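Local coordinates for HD domain protein (Enterococcus faecalis, PDB 4LRL) that probably hydrolyses deoxynucleoside triphosphates at a metal-bearing HD-domain site and is allosterically regulated by the nucleotides it binds, at residues I48-Q53 and G93-T98; R68-L73 and L320-L325; D397-N402 and V420-V425. One frame throughout, in Å; residues are numbered along the deposited sequence.

Contact 1 of 3, residues I48-Q53 and G93-T98; sequences IHVQHQ and GVYEIT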
loop_
_atom_site.group_PDB
_atom_site.type_symbol
_atom_site.label_atom_id
_atom_site.label_comp_id
_atom_site.label_asym_id
_atom_site.label_seq_id
_atom_site.Cartn_x
_atom_site.Cartn_y
_atom_site.Cartn_z
ATOM N N ILE C 48 -12.923 6.847 -12.968
ATOM C CA ILE C 48 -14.221 7.503 -12.924
ATOM C C ILE C 48 -14.955 7.043 -14.187
ATOM O O ILE C 48 -14.398 7.115 -15.286
ATOM C CB ILE C 48 -14.100 9.056 -12.914
ATOM C CG1 ILE C 48 -13.106 9.564 -11.842
ATOM C CG2 ILE C 48 -15.487 9.731 -12.805
ATOM C CD1 ILE C 48 -13.364 9.121 -10.393
ATOM N N HIS C 49 -16.185 6.550 -14.024
ATOM C CA HIS C 49 -16.961 6.002 -15.145
ATOM C C HIS C 49 -18.122 6.916 -15.516
ATOM O O HIS C 49 -18.972 7.218 -14.667
ATOM C CB HIS C 49 -17.507 4.608 -14.811
ATOM C CG HIS C 49 -16.450 3.597 -14.485
ATOM N ND1 HIS C 49 -15.825 3.541 -13.258
ATOM C CD2 HIS C 49 -15.922 2.591 -15.219
ATOM C CE1 HIS C 49 -14.953 2.549 -13.253
ATOM N NE2 HIS C 49 -14.988 1.962 -14.434
ATOM N N VAL C 50 -18.166 7.333 -16.781
ATOM C CA VAL C 50 -19.217 8.223 -17.279
ATOM C C VAL C 50 -19.978 7.586 -18.445
ATOM O O VAL C 50 -19.375 7.262 -19.479
ATOM C CB VAL C 50 -18.635 9.595 -17.706
ATOM C CG1 VAL C 50 -19.718 10.491 -18.335
ATOM C CG2 VAL C 50 -17.973 10.293 -16.519
ATOM N N GLN C 51 -21.293 7.403 -18.258
ATOM C CA GLN C 51 -22.196 6.843 -19.283
ATOM C C GLN C 51 -23.203 7.846 -19.839
ATOM O O GLN C 51 -23.659 7.694 -20.967
ATOM C CB GLN C 51 -23.000 5.655 -18.745
ATOM C CG GLN C 51 -22.211 4.396 -18.490
ATOM C CD GLN C 51 -21.898 4.226 -17.024
ATOM O OE1 GLN C 51 -22.695 3.666 -16.267
ATOM N NE2 GLN C 51 -20.739 4.719 -16.608
ATOM N N HIS C 52 -23.579 8.841 -19.038
ATOM C CA HIS C 52 -24.602 9.804 -19.444
ATOM C C HIS C 52 -23.997 11.003 -20.160
ATOM O O HIS C 52 -22.990 11.557 -19.713
ATOM C CB HIS C 52 -25.396 10.296 -18.231
ATOM C CG HIS C 52 -26.158 9.219 -17.525
ATOM N ND1 HIS C 52 -25.606 8.445 -16.523
ATOM C CD2 HIS C 52 -27.436 8.791 -17.672
ATOM C CE1 HIS C 52 -26.510 7.586 -16.085
ATOM N NE2 HIS C 52 -27.628 7.774 -16.767
ATOM N N GLN C 53 -24.631 11.404 -21.260
ATOM C CA GLN C 53 -24.279 12.629 -21.977
ATOM C C GLN C 53 -24.375 13.863 -21.069
ATOM O O GLN C 53 -23.543 14.762 -21.145
ATOM C CB GLN C 53 -25.182 12.792 -23.210
ATOM C CG GLN C 53 -24.771 13.902 -24.169
ATOM C CD GLN C 53 -23.411 13.651 -24.817
ATOM O OE1 GLN C 53 -23.255 12.742 -25.634
ATOM N NE2 GLN C 53 -22.426 14.470 -24.462
ATOM N N GLY C 93 -14.633 12.465 -7.972
ATOM C CA GLY C 93 -14.585 11.387 -6.989
ATOM C C GLY C 93 -15.941 11.175 -6.335
ATOM O O GLY C 93 -16.426 10.038 -6.219
ATOM N N VAL C 94 -16.552 12.273 -5.906
ATOM C CA VAL C 94 -17.850 12.228 -5.234
ATOM C C VAL C 94 -18.884 11.679 -6.196
ATOM O O VAL C 94 -19.671 10.825 -5.828
ATOM C CB VAL C 94 -18.252 13.620 -4.689
ATOM C CG1 VAL C 94 -19.650 13.591 -4.019
ATOM C CG2 VAL C 94 -17.211 14.088 -3.712
ATOM N N TYR C 95 -18.833 12.133 -7.451
ATOM C CA TYR C 95 -19.698 11.594 -8.500
ATOM C C TYR C 95 -19.506 10.083 -8.640
ATOM O O TYR C 95 -20.475 9.330 -8.708
ATOM C CB TYR C 95 -19.451 12.289 -9.849
ATOM C CG TYR C 95 -19.821 11.395 -11.023
ATOM C CD1 TYR C 95 -21.147 11.273 -11.436
ATOM C CD2 TYR C 95 -18.851 10.629 -11.685
ATOM C CE1 TYR C 95 -21.501 10.433 -12.491
ATOM C CE2 TYR C 95 -19.200 9.776 -12.742
ATOM C CZ TYR C 95 -20.528 9.693 -13.139
ATOM O OH TYR C 95 -20.896 8.876 -14.176
ATOM N N GLU C 96 -18.250 9.645 -8.682
ATOM C CA GLU C 96 -17.947 8.227 -8.848
ATOM C C GLU C 96 -18.470 7.334 -7.714
ATOM O O GLU C 96 -19.063 6.286 -7.979
ATOM C CB GLU C 96 -16.444 7.994 -9.061
ATOM C CG GLU C 96 -16.063 6.510 -9.215
ATOM C CD GLU C 96 -16.688 5.820 -10.435
ATOM O OE1 GLU C 96 -16.573 4.576 -10.520
ATOM O OE2 GLU C 96 -17.270 6.496 -11.321
ATOM N N ILE C 97 -18.236 7.746 -6.471
ATOM C CA ILE C 97 -18.708 6.993 -5.306
ATOM C C ILE C 97 -20.238 6.881 -5.345
ATOM O O ILE C 97 -20.788 5.813 -5.103
ATOM C CB ILE C 97 -18.240 7.640 -3.978
ATOM C CG1 ILE C 97 -16.696 7.597 -3.870
ATOM C CG2 ILE C 97 -18.938 6.987 -2.775
ATOM C CD1 ILE C 97 -16.131 8.132 -2.542
ATOM N N THR C 98 -20.897 7.987 -5.686
ATOM C CA THR C 98 -22.354 8.077 -5.785
ATOM C C THR C 98 -22.872 7.138 -6.875
ATOM O O THR C 98 -23.899 6.471 -6.696
ATOM C CB THR C 98 -22.790 9.531 -6.088
ATOM O OG1 THR C 98 -22.372 10.385 -5.019
ATOM C CG2 THR C 98 -24.285 9.645 -6.216
HETATM O O HOH W 1 -22.749 8.708 -16.219
#
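Strand 46-52 of a two-stranded antiparallel hairpin lies across the HD-domain helix 87-108, and His49 and Ile48 meet Glu96 and Tyr95 there. The segment axes approach to 8.0 Å at 72°. Glu96 grips His49 twice. The backbone N of His49 gives a nearly straight bond to OE2 of Glu96 (2.9 Å). The ring ND1 of His49 donates to OE1 of Glu96 at 3.0 Å. Both donors come from above the carboxylate plane, and ring and carboxylate are turned 33° apart. Glu96 CG stands anti to the backbone N (chi1 179°) and the chain then bends at chi2, which brings both oxygens to the strand. OE1 also forms salt bridges with Arg99 and Arg100, and these charges would probably keep the carboxylate ionised. Tyr95 OH donates to the carbonyl O of His49 at 2.6 Å, in the carbonyl plane and on a lone pair. Tyr95 OH also accepts from a water, 2.8 Å from its oxygen, and that water takes the N-H of Gln51 and bonds ND1 of His52. Apolar contacts fill in around these bonds. Ile48 CG2 sits at the edge of the Tyr95 ring, 3.7 Å from CD2, and Ile48 CD1 lies 3.5 Å from CB of Glu96. Lys38, which binds dGTP, pairs through its backbone with Val50. Strand 33-42 pairs with strand 46-52, helix 124-133 packs on Tyr95 and His52, and helix 206-219 packs against Val94 and Ile97 of helix 87-108.

Contact 2 of 3, residues R68-L73 and L320-L325; sequences RRIKQL and LDDGVL. With DGT (2'-deoxyguanosine-5'-triphosphate), chain O.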
loop_
_atom_site.group_PDB
_atom_site.type_symbol
_atom_site.label_atom_id
_atom_site.label_comp_id
_atom_site.label_asym_id
_atom_site.label_seq_id
_atom_site.Cartn_x
_atom_site.Cartn_y
_atom_site.Cartn_z
ATOM N N ARG C 68 -10.468 22.933 -11.485
ATOM C CA ARG C 68 -9.069 22.498 -11.645
ATOM C C ARG C 68 -8.097 23.507 -11.069
ATOM O O ARG C 68 -7.024 23.143 -10.593
ATOM C CB ARG C 68 -8.711 22.281 -13.113
ATOM C CG ARG C 68 -9.366 21.078 -13.752
ATOM C CD ARG C 68 -9.224 21.192 -15.259
ATOM N NE ARG C 68 -9.739 20.037 -15.986
ATOM C CZ ARG C 68 -9.078 18.900 -16.167
ATOM N NH1 ARG C 68 -7.870 18.737 -15.640
ATOM N NH2 ARG C 68 -9.637 17.915 -16.866
ATOM N N ARG C 69 -8.485 24.780 -11.126
ATOM C CA ARG C 69 -7.624 25.886 -10.727
ATOM C C ARG C 69 -7.815 26.289 -9.257
ATOM O O ARG C 69 -7.395 27.372 -8.837
ATOM C CB ARG C 69 -7.837 27.070 -11.678
ATOM C CG ARG C 69 -7.535 26.719 -13.133
ATOM C CD ARG C 69 -7.536 27.922 -14.062
ATOM N NE ARG C 69 -8.853 28.542 -14.190
ATOM C CZ ARG C 69 -9.820 28.108 -14.994
ATOM N NH1 ARG C 69 -9.647 27.036 -15.761
ATOM N NH2 ARG C 69 -10.975 28.756 -15.026
ATOM N N ILE C 70 -8.438 25.407 -8.476
ATOM C CA ILE C 70 -8.685 25.689 -7.067
ATOM C C ILE C 70 -8.305 24.478 -6.226
ATOM O O ILE C 70 -8.852 23.382 -6.415
ATOM C CB ILE C 70 -10.161 26.105 -6.813
ATOM C CG1 ILE C 70 -10.506 27.380 -7.595
ATOM C CG2 ILE C 70 -10.412 26.316 -5.328
ATOM C CD1 ILE C 70 -11.975 27.795 -7.515
ATOM N N LYS C 71 -7.353 24.669 -5.315
ATOM C CA LYS C 71 -6.880 23.581 -4.454
ATOM C C LYS C 71 -7.976 23.151 -3.514
ATOM O O LYS C 71 -8.728 23.985 -3.010
ATOM C CB LYS C 71 -5.655 23.992 -3.644
ATOM C CG LYS C 71 -4.327 23.935 -4.408
ATOM C CD LYS C 71 -3.143 24.239 -3.476
ATOM C CE LYS C 71 -3.063 25.727 -3.087
ATOM N NZ LYS C 71 -3.059 26.709 -4.248
ATOM N N GLN C 72 -8.055 21.848 -3.281
ATOM C CA GLN C 72 -9.050 21.279 -2.381
ATOM C C GLN C 72 -8.759 21.624 -0.916
ATOM O O GLN C 72 -9.677 21.900 -0.144
ATOM C CB GLN C 72 -9.137 19.752 -2.583
ATOM C CG GLN C 72 -9.948 18.988 -1.530
ATOM C CD GLN C 72 -11.458 19.098 -1.742
ATOM O OE1 GLN C 72 -11.919 19.528 -2.797
ATOM N NE2 GLN C 72 -12.228 18.704 -0.738
ATOM N N LEU C 73 -7.487 21.619 -0.529
ATOM C CA LEU C 73 -7.175 21.752 0.897
ATOM C C LEU C 73 -6.593 23.100 1.300
ATOM O O LEU C 73 -6.190 23.308 2.465
ATOM C CB LEU C 73 -6.306 20.599 1.376
ATOM C CG LEU C 73 -7.044 19.304 1.702
ATOM C CD1 LEU C 73 -6.033 18.304 2.240
ATOM C CD2 LEU C 73 -8.188 19.540 2.692
ATOM N N LEU C 320 -12.566 33.923 -10.485
ATOM C CA LEU C 320 -11.606 33.777 -9.402
ATOM C C LEU C 320 -11.124 32.347 -9.200
ATOM O O LEU C 320 -11.923 31.409 -9.235
ATOM C CB LEU C 320 -12.197 34.287 -8.096
ATOM C CG LEU C 320 -12.392 35.786 -7.903
ATOM C CD1 LEU C 320 -12.905 35.991 -6.496
ATOM C CD2 LEU C 320 -11.097 36.572 -8.132
ATOM N N ASP C 321 -9.814 32.205 -8.987
ATOM C CA ASP C 321 -9.168 30.924 -8.655
ATOM C C ASP C 321 -7.872 31.186 -7.875
ATOM O O ASP C 321 -7.543 32.339 -7.626
ATOM C CB ASP C 321 -8.913 30.094 -9.918
ATOM C CG ASP C 321 -8.062 30.823 -10.951
ATOM O OD1 ASP C 321 -8.410 30.767 -12.150
ATOM O OD2 ASP C 321 -7.047 31.447 -10.573
ATOM N N ASP C 322 -7.138 30.136 -7.493
ATOM C CA ASP C 322 -5.910 30.313 -6.693
ATOM C C ASP C 322 -4.826 31.134 -7.419
ATOM O O ASP C 322 -4.097 31.914 -6.797
ATOM C CB ASP C 322 -5.329 28.958 -6.248
ATOM C CG ASP C 322 -6.311 28.127 -5.417
ATOM O OD1 ASP C 322 -6.017 26.941 -5.172
ATOM O OD2 ASP C 322 -7.368 28.643 -5.004
ATOM N N GLY C 323 -4.728 30.948 -8.731
ATOM C CA GLY C 323 -3.738 31.632 -9.534
ATOM C C GLY C 323 -3.955 33.131 -9.646
ATOM O O GLY C 323 -3.000 33.891 -9.802
ATOM N N VAL C 324 -5.212 33.555 -9.583
ATOM C CA VAL C 324 -5.531 34.973 -9.580
ATOM C C VAL C 324 -4.944 35.620 -8.328
ATOM O O VAL C 324 -4.227 36.621 -8.422
ATOM C CB VAL C 324 -7.067 35.231 -9.693
ATOM C CG1 VAL C 324 -7.400 36.685 -9.373
ATOM C CG2 VAL C 324 -7.571 34.874 -11.097
ATOM N N LEU C 325 -5.217 35.018 -7.171
ATOM C CA LEU C 325 -4.749 35.546 -5.887
ATOM C C LEU C 325 -3.233 35.618 -5.793
ATOM O O LEU C 325 -2.682 36.665 -5.448
ATOM C CB LEU C 325 -5.319 34.746 -4.714
ATOM C CG LEU C 325 -6.813 34.918 -4.416
ATOM C CD1 LEU C 325 -7.199 34.134 -3.185
ATOM C CD2 LEU C 325 -7.150 36.360 -4.205
HETATM P PG DGT O . -13.971 12.447 -27.497
HETATM O O1G DGT O . -14.537 13.383 -28.547
HETATM O O2G DGT O . -14.612 12.565 -26.133
HETATM O O3G DGT O . -13.807 11.026 -28.001
HETATM O O3B DGT O . -12.477 13.011 -27.263
HETATM P PB DGT O . -11.308 12.078 -26.665
HETATM O O1B DGT O . -11.923 10.924 -25.916
HETATM O O2B DGT O . -10.317 11.802 -27.774
HETATM O O3A DGT O . -10.569 13.087 -25.637
HETATM P PA DGT O . -11.268 13.762 -24.352
HETATM O O1A DGT O . -12.663 13.260 -24.152
HETATM O O2A DGT O . -11.039 15.250 -24.417
HETATM O "O5'" DGT O . -10.358 13.172 -23.161
HETATM C "C5'" DGT O . -9.962 11.799 -23.156
HETATM C "C4'" DGT O . -9.219 11.462 -21.870
HETATM O "O4'" DGT O . -9.114 12.615 -21.036
HETATM C "C3'" DGT O . -9.970 10.409 -21.068
HETATM O "O3'" DGT O . -9.058 9.361 -20.698
HETATM C "C2'" DGT O . -10.494 11.124 -19.834
HETATM C "C1'" DGT O . -9.519 12.285 -19.706
HETATM N N9 DGT O . -10.059 13.492 -19.029
HETATM C C8 DGT O . -9.583 14.001 -17.881
HETATM N N7 DGT O . -10.255 15.116 -17.510
HETATM C C5 DGT O . -11.188 15.333 -18.444
HETATM C C6 DGT O . -12.239 16.344 -18.660
HETATM O O6 DGT O . -12.386 17.277 -17.841
HETATM N N1 DGT O . -13.007 16.221 -19.753
HETATM C C2 DGT O . -12.850 15.219 -20.648
HETATM N N2 DGT O . -13.664 15.162 -21.724
HETATM N N3 DGT O . -11.898 14.256 -20.509
HETATM C C4 DGT O . -11.058 14.263 -19.444
HETATM O O HOH W 2 -5.108 28.330 -9.812
HETATM O O HOH W 3 -8.003 26.943 -2.748
#
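Arg69, Ile70 and Lys71 dock on the N-terminus of helix 322-332, whose N-cap is Asp321. They belong to the loop between helices 62-65 and 87-108, which also carries the dGTP-binding residue Arg68. Backbone bonding is simple. Asp322 N donates to the carbonyl O of Arg69 at 3.1 Å, and a water bridges that same oxygen to Gly323 N. Charged groups do most of the rest. Arg69 NE forms a salt bridge with OD1 of Asp321 at 3.1 Å. The oxygen lies in the guanidinium plane, but the two flat groups stand 79° apart. NH1 of Arg69 turns to the carbonyl O of Leu348 of the second subunit. The other oxygen of Asp321, OD2, accepts from Val324 N as the capping bond, which leaves the aspartate held at both oxygens. Asp322 OD1 takes two donors from Lys71. Lys71 N reaches Asp322 OD1 at 2.6 Å, on the syn side but tilted from the carboxylate plane. Lys71 NZ comes to Asp322 OD1 from the opposite face, at 3.1 Å, as a salt bridge. Bends at chi3 and chi4 fold the lysine chain back to make this possible, and NZ also bonds Tyr141 OH. Van der Waals contact is lighter: Ile70 CG1 rests 3.9 Å from CB of Asp321, and Ile70 CG2 lies 3.8 Å from OD2 of Asp322. Ligand binding sits at the start of the loop. The Arg68 chain runs extended from CG to NE, its guanidinium edge faces the guanine, and Phe88 adds a cation-pi contact. Arg350 and Lys354 of the second subunit bind the same nucleotide. Arg68 NH2 donates to O6 of the dGTP at 3.0 Å, with an N-H...O angle of 151°.

Contact 3 of 3, residues D397-N402 and V420-V425; sequences DFYRPN and VELATV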
loop_
_atom_site.group_PDB
_atom_site.type_symbol
_atom_site.label_atom_id
_atom_site.label_comp_id
_atom_site.label_asym_id
_atom_site.label_seq_id
_atom_site.Cartn_x
_atom_site.Cartn_y
_atom_site.Cartn_z
ATOM N N ASP C 397 -17.093 19.192 10.821
ATOM C CA ASP C 397 -17.963 18.875 11.950
ATOM C C ASP C 397 -17.682 17.484 12.534
ATOM O O ASP C 397 -17.423 16.530 11.798
ATOM C CB ASP C 397 -19.430 18.989 11.528
ATOM C CG ASP C 397 -19.829 17.950 10.492
ATOM O OD1 ASP C 397 -19.146 17.826 9.451
ATOM O OD2 ASP C 397 -20.835 17.253 10.720
ATOM N N PHE C 398 -17.730 17.385 13.860
ATOM C CA PHE C 398 -17.543 16.110 14.552
ATOM C C PHE C 398 -18.828 15.297 14.551
ATOM O O PHE C 398 -19.920 15.856 14.405
ATOM C CB PHE C 398 -17.091 16.342 15.994
ATOM C CG PHE C 398 -15.656 16.752 16.118
ATOM C CD1 PHE C 398 -14.641 15.800 16.070
ATOM C CD2 PHE C 398 -15.315 18.088 16.283
ATOM C CE1 PHE C 398 -13.305 16.173 16.188
ATOM C CE2 PHE C 398 -13.979 18.473 16.400
ATOM C CZ PHE C 398 -12.974 17.512 16.352
ATOM N N TYR C 399 -18.695 13.982 14.716
ATOM C CA TYR C 399 -19.862 13.121 14.842
ATOM C C TYR C 399 -20.506 13.265 16.228
ATOM O O TYR C 399 -19.950 12.815 17.225
ATOM C CB TYR C 399 -19.518 11.656 14.526
ATOM C CG TYR C 399 -20.736 10.764 14.484
ATOM C CD1 TYR C 399 -21.811 11.068 13.645
ATOM C CD2 TYR C 399 -20.831 9.628 15.289
ATOM C CE1 TYR C 399 -22.957 10.267 13.608
ATOM C CE2 TYR C 399 -21.968 8.812 15.257
ATOM C CZ TYR C 399 -23.031 9.143 14.415
ATOM O OH TYR C 399 -24.168 8.361 14.368
ATOM N N ARG C 400 -21.664 13.920 16.277
ATOM C CA ARG C 400 -22.431 14.071 17.517
ATOM C C ARG C 400 -23.900 13.713 17.283
ATOM O O ARG C 400 -24.726 14.597 17.047
ATOM C CB ARG C 400 -22.315 15.489 18.082
ATOM C CG ARG C 400 -22.809 15.588 19.521
ATOM C CD ARG C 400 -23.257 16.989 19.915
ATOM N NE ARG C 400 -22.171 17.958 19.794
ATOM C CZ ARG C 400 -22.067 19.068 20.515
ATOM N NH1 ARG C 400 -21.035 19.876 20.319
ATOM N NH2 ARG C 400 -22.977 19.371 21.434
ATOM N N PRO C 401 -24.230 12.410 17.339
ATOM C CA PRO C 401 -25.590 11.971 17.054
ATOM C C PRO C 401 -26.612 12.492 18.062
ATOM O O PRO C 401 -26.465 12.284 19.268
ATOM C CB PRO C 401 -25.494 10.442 17.116
ATOM C CG PRO C 401 -24.265 10.161 17.904
ATOM C CD PRO C 401 -23.325 11.272 17.581
ATOM N N ASN C 402 -27.620 13.190 17.554
ATOM C CA ASN C 402 -28.729 13.634 18.377
ATOM C C ASN C 402 -29.907 12.691 18.211
ATOM O O ASN C 402 -30.490 12.588 17.129
ATOM C CB ASN C 402 -29.129 15.062 18.034
ATOM C CG ASN C 402 -29.924 15.711 19.132
ATOM O OD1 ASN C 402 -31.039 15.292 19.446
ATOM N ND2 ASN C 402 -29.357 16.748 19.727
ATOM N N VAL C 420 -30.618 1.175 14.401
ATOM C CA VAL C 420 -29.918 1.392 15.638
ATOM C C VAL C 420 -28.748 2.313 15.334
ATOM O O VAL C 420 -27.957 2.053 14.417
ATOM C CB VAL C 420 -29.524 0.025 16.272
ATOM C CG1 VAL C 420 -28.152 0.044 16.891
ATOM C CG2 VAL C 420 -30.593 -0.403 17.291
ATOM N N GLU C 421 -28.673 3.407 16.087
ATOM C CA GLU C 421 -27.643 4.429 15.911
ATOM C C GLU C 421 -26.257 3.885 16.264
ATOM O O GLU C 421 -26.110 3.132 17.221
ATOM C CB GLU C 421 -27.997 5.666 16.754
ATOM C CG GLU C 421 -27.139 6.895 16.491
ATOM C CD GLU C 421 -25.862 6.914 17.310
ATOM O OE1 GLU C 421 -25.949 6.969 18.552
ATOM O OE2 GLU C 421 -24.770 6.894 16.711
ATOM N N LEU C 422 -25.249 4.286 15.486
ATOM C CA LEU C 422 -23.904 3.732 15.558
ATOM C C LEU C 422 -23.232 3.736 16.941
ATOM O O LEU C 422 -22.779 2.692 17.409
ATOM C CB LEU C 422 -23.003 4.422 14.532
ATOM C CG LEU C 422 -21.524 4.025 14.536
ATOM C CD1 LEU C 422 -21.326 2.565 14.137
ATOM C CD2 LEU C 422 -20.719 4.942 13.642
ATOM N N ALA C 423 -23.145 4.908 17.566
ATOM C CA ALA C 423 -22.490 5.068 18.869
ATOM C C ALA C 423 -23.102 4.155 19.933
ATOM O O ALA C 423 -22.399 3.624 20.795
ATOM C CB ALA C 423 -22.551 6.531 19.320
ATOM N N THR C 424 -24.417 3.988 19.851
ATOM C CA THR C 424 -25.192 3.084 20.703
ATOM C C THR C 424 -24.593 1.669 20.805
ATOM O O THR C 424 -24.516 1.107 21.896
ATOM C CB THR C 424 -26.654 3.051 20.211
ATOM O OG1 THR C 424 -27.379 4.114 20.836
ATOM C CG2 THR C 424 -27.340 1.722 20.494
ATOM N N VAL C 425 -24.150 1.107 19.688
ATOM C CA VAL C 425 -23.617 -0.251 19.709
ATOM C C VAL C 425 -22.112 -0.321 19.486
ATOM O O VAL C 425 -21.568 -1.410 19.326
ATOM C CB VAL C 425 -24.343 -1.193 18.713
ATOM C CG1 VAL C 425 -25.776 -1.492 19.195
ATOM C CG2 VAL C 425 -24.348 -0.600 17.322
#
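Tyr399 is the first residue of the loop 397-402 to touch 420-425, and it meets the start of a weakly bonded helical turn at about 422-425. Its OH donates to OE2 of Glu421 at 2.8 Å, on the anti side, tilted out of the carboxylate plane. The ring and carboxylate planes lie 59° apart. The same OH has a stronger partner outside the two segments, Ile410 N. Glu421 is at the N-cap position, and its OE2 accepts the capping bond from Ala423 N at 2.7 Å. The two donors approach OE2 from opposite faces of the carboxylate. A bend at chi2 (-86°) turns the glutamate chain back over the helix start. Leu422 is apolar company for the ring, with CD2 4.4 Å from CE2 of Tyr399. Two residues on, Pro401 packs on Glu421 with its CG 3.5 Å from OE2. That same CG lies 4.3 Å from CB of Ala423. Within the loop, Pro401 CD rests over the centre of one Tyr399 ring face. Leu422 reaches helix 249-267 and strand 411-413, which neighbours strand 419-421 in the mixed sheet, while helix 427-434 packs on Tyr399 and Leu422 through Val429.

How the contacts relate
Contact 1 is buried, while contacts 2 and 3 are only partly so. None of the three touches another, and no secondary-structure element is common to any two. Contacts 1 and 2 interleave along the chain, with centres 23 Å apart; contact 2 contains the dGTP-binding Arg68, and contact 1 lies beside Lys38. Contact 3 follows in sequence, stands across the chain's centre from contact 2 and is away from the annotated sites. All three use a carboxylate as acceptor. In contact 1 it serves a histidine on a strand, in contact 2 two aspartates meet basic side chains, and in contact 3 a helix-capping glutamate accepts from a tyrosine hydroxyl. Other subunits reach contacts 1 and 2, but not contact 3.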